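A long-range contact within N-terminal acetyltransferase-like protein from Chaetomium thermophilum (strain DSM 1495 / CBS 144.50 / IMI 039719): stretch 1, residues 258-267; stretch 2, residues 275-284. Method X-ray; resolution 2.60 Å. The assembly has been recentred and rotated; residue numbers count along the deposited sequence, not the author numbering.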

# COMPACT_ATOMS: atom_id res chain seq x y z
N TYR A 258 -5.06 15.25 16.75
CA TYR A 258 -5.93 15.46 17.91
C TYR A 258 -5.54 16.76 18.62
O TYR A 258 -6.41 17.49 19.09
N TYR A 259 -4.23 17.05 18.69
CA TYR A 259 -3.82 18.32 19.28
C TYR A 259 -4.29 19.50 18.40
O TYR A 259 -4.81 20.49 18.92
N LYS A 260 -4.11 19.38 17.09
CA LYS A 260 -4.57 20.42 16.17
C LYS A 260 -6.05 20.70 16.38
O LYS A 260 -6.44 21.85 16.59
N GLY A 261 -6.85 19.64 16.36
CA GLY A 261 -8.28 19.73 16.62
C GLY A 261 -8.63 20.42 17.92
O GLY A 261 -9.46 21.33 17.93
N LEU A 262 -8.03 19.99 19.03
CA LEU A 262 -8.28 20.60 20.33
C LEU A 262 -7.98 22.08 20.28
O LEU A 262 -8.81 22.93 20.63
N ILE A 263 -6.77 22.39 19.84
CA ILE A 263 -6.27 23.75 19.84
C ILE A 263 -7.13 24.68 18.97
O ILE A 263 -7.40 25.83 19.35
N SER A 264 -7.59 24.19 17.83
CA SER A 264 -8.54 24.94 17.03
C SER A 264 -9.85 25.16 17.79
O SER A 264 -10.41 26.26 17.79
N ALA A 265 -10.33 24.11 18.44
CA ALA A 265 -11.62 24.17 19.12
C ALA A 265 -11.62 25.15 20.30
O ALA A 265 -12.67 25.67 20.69
N LEU A 266 -10.44 25.38 20.87
CA LEU A 266 -10.29 26.29 21.99
C LEU A 266 -10.18 27.73 21.51
O LEU A 266 -10.18 28.66 22.32
N ASP A 267 -10.07 27.90 20.19
CA ASP A 267 -9.91 29.22 19.60
C ASP A 267 -8.61 29.86 20.05
O ASP A 267 -8.59 31.00 20.49
N ALA A 275 0.09 29.98 25.06
CA ALA A 275 -1.24 29.41 25.25
C ALA A 275 -1.32 28.01 24.67
O ALA A 275 -2.07 27.16 25.16
N GLN A 276 -0.55 27.77 23.62
CA GLN A 276 -0.48 26.45 23.01
C GLN A 276 0.29 25.47 23.86
O GLN A 276 -0.08 24.30 23.98
N LYS A 277 1.40 25.92 24.44
CA LYS A 277 2.24 25.00 25.18
C LYS A 277 1.50 24.47 26.40
O LYS A 277 1.74 23.34 26.84
N ALA A 278 0.62 25.30 26.95
CA ALA A 278 -0.17 24.94 28.12
C ALA A 278 -1.00 23.68 27.84
O ALA A 278 -1.05 22.74 28.65
N VAL A 279 -1.65 23.65 26.68
CA VAL A 279 -2.36 22.46 26.27
C VAL A 279 -1.42 21.26 26.25
O VAL A 279 -1.72 20.21 26.81
N TYR A 280 -0.26 21.42 25.60
CA TYR A 280 0.70 20.32 25.49
C TYR A 280 1.29 19.91 26.83
O TYR A 280 1.43 18.72 27.12
N ASP A 281 1.63 20.89 27.66
CA ASP A 281 2.19 20.58 28.97
C ASP A 281 1.19 19.78 29.78
O ASP A 281 1.55 18.87 30.53
N GLU A 282 -0.08 20.11 29.61
CA GLU A 282 -1.12 19.43 30.35
C GLU A 282 -1.12 17.93 30.07
O GLU A 282 -1.21 17.14 31.01
N TYR A 283 -1.00 17.54 28.81
CA TYR A 283 -1.00 16.11 28.48
C TYR A 283 0.34 15.47 28.77
O TYR A 283 0.40 14.28 29.05
N ALA A 284 1.41 16.25 28.75
CA ALA A 284 2.75 15.75 29.09
C ALA A 284 2.81 15.35 30.57
O ALA A 284 3.41 14.34 30.94

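The two helices run at 130° to each other, and their axes come no closer than 10.8 Å, a spacing that leaves room for large side chains between them. No hydrogen bond or salt bridge crosses the gap; the contact is one of apolar packing.

Tyr258 lies out of reach, and the contact begins with Tyr259, whose CB points toward the second helix. Its m rotamer (chi1 -67°) carries the ring alongside that of Tyr280, also m. The planes are 17° from parallel but slid apart, with centroids 4.8 Å apart, so the rings barely overlap; Tyr259 CD1 still meets Tyr280 CE2 at 3.4 Å. At the ring edge, Tyr259 OH lies 4.0 Å from Tyr283 CB. A tyrosine suits this buried place because its flat ring fills the space while its hydroxyl is hydrogen-bonded elsewhere in the structure.

Lys260 points away and remains exposed, as its charge favours, and Gly261 has no side chain to offer. One turn on from Tyr259, Leu262 (t, p) again points inward. Its CD2 packs 3.4 Å from Val279 CG1 and 4.1 Å from Tyr283 CE2, a single methyl touching both an aliphatic and an aromatic neighbour.

Ile263, in the m, t rotamer, suits its place because its ethyl arm extends to the Tyr280 ring, with CD1 3.4 Å from Tyr280 CE1, and needs no polar partner. Tyr280 CB points sideways, but the length of the side chain brings its end nearer. Ile263 CD1 also approaches Gln276 OE1, at 4.3 Å, a contact without a hydrogen bond.

Ser264 and Ala265 are out of reach. Leu266 (m, t) makes the last contact, its apolar end reaching in from a partly exposed position to place CD1 4.0 Å from CG2 of Val279, whose compact t side chain thus meets successive turns of stretch 1. Asp267 then adopts positive phi in a Schellman motif, its exposed carboxylate clear of the interface.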

# COMPACT_ATOMS: atom_id res chain seq x y z
CB TYR A 258 -5.87 14.28 18.90
CG TYR A 258 -6.32 12.95 18.33
CD1 TYR A 258 -7.17 12.88 17.22
CD2 TYR A 258 -5.89 11.76 18.89
CE1 TYR A 258 -7.58 11.66 16.70
CE2 TYR A 258 -6.29 10.54 18.37
CZ TYR A 258 -7.14 10.49 17.28
OH TYR A 258 -7.53 9.28 16.75
CB TYR A 259 -2.30 18.38 19.48
CG TYR A 259 -1.76 17.41 20.51
CD1 TYR A 259 -1.76 17.74 21.86
CD2 TYR A 259 -1.23 16.18 20.13
CE1 TYR A 259 -1.26 16.85 22.81
CE2 TYR A 259 -0.74 15.29 21.07
CZ TYR A 259 -0.76 15.63 22.41
OH TYR A 259 -0.26 14.75 23.33
CB LYS A 260 -4.31 20.03 14.71
CG LYS A 260 -2.85 20.10 14.31
CD LYS A 260 -2.63 19.75 12.85
CE LYS A 260 -1.16 19.88 12.47
NZ LYS A 260 -0.96 19.70 11.01
CB LEU A 262 -7.44 19.95 21.43
CG LEU A 262 -7.63 20.55 22.83
CD1 LEU A 262 -9.10 20.47 23.27
CD2 LEU A 262 -6.72 19.88 23.86
CB ILE A 263 -4.81 23.77 19.37
CG1 ILE A 263 -3.92 23.27 20.52
CG2 ILE A 263 -4.41 25.16 18.93
CD1 ILE A 263 -2.55 22.85 20.09
CB SER A 264 -8.81 24.23 15.72
OG SER A 264 -9.64 25.03 14.90
CB ALA A 265 -12.03 22.78 19.60
CB LEU A 266 -9.07 25.93 22.82
CG LEU A 266 -9.13 24.62 23.60
CD1 LEU A 266 -7.82 24.39 24.34
CD2 LEU A 266 -10.29 24.65 24.57
CB ASP A 267 -11.09 30.13 19.96
CG ASP A 267 -12.30 29.88 19.08
OD1 ASP A 267 -12.11 29.66 17.86
OD2 ASP A 267 -13.44 29.91 19.60
CB ALA A 275 -2.30 30.29 24.62
CB GLN A 276 0.17 26.53 21.63
CG GLN A 276 -0.43 27.51 20.67
CD GLN A 276 0.04 27.23 19.26
OE1 GLN A 276 -0.21 26.15 18.72
NE2 GLN A 276 0.76 28.17 18.67
CB LYS A 277 3.55 25.65 25.61
CG LYS A 277 4.51 24.64 26.25
CD LYS A 277 5.89 25.20 26.45
CE LYS A 277 6.77 24.20 27.18
NZ LYS A 277 6.94 22.96 26.38
CB ALA A 278 -1.08 26.09 28.52
CB VAL A 279 -2.99 22.64 24.87
CG1 VAL A 279 -3.75 21.39 24.48
CG2 VAL A 279 -3.89 23.85 24.85
CB TYR A 280 1.82 20.69 24.53
CG TYR A 280 1.38 20.71 23.09
CD1 TYR A 280 0.92 21.89 22.50
CD2 TYR A 280 1.38 19.55 22.33
CE1 TYR A 280 0.50 21.90 21.19
CE2 TYR A 280 0.97 19.56 21.02
CZ TYR A 280 0.53 20.74 20.45
OH TYR A 280 0.11 20.76 19.14
CB ASP A 281 2.59 21.86 29.71
CG ASP A 281 3.79 22.54 29.09
OD1 ASP A 281 4.56 21.86 28.38
OD2 ASP A 281 3.97 23.76 29.29
CB GLU A 282 -2.48 20.02 30.01
CG GLU A 282 -3.60 19.38 30.77
CD GLU A 282 -4.93 19.99 30.43
OE1 GLU A 282 -5.01 21.23 30.40
OE2 GLU A 282 -5.89 19.22 30.18
CB TYR A 283 -1.44 15.88 27.03
CG TYR A 283 -2.94 16.08 26.92
CD1 TYR A 283 -3.82 15.03 27.17
CD2 TYR A 283 -3.48 17.33 26.67
CE1 TYR A 283 -5.17 15.22 27.12
CE2 TYR A 283 -4.82 17.52 26.62
CZ TYR A 283 -5.67 16.47 26.85
OH TYR A 283 -7.04 16.68 26.80
CB ALA A 284 3.81 16.78 28.77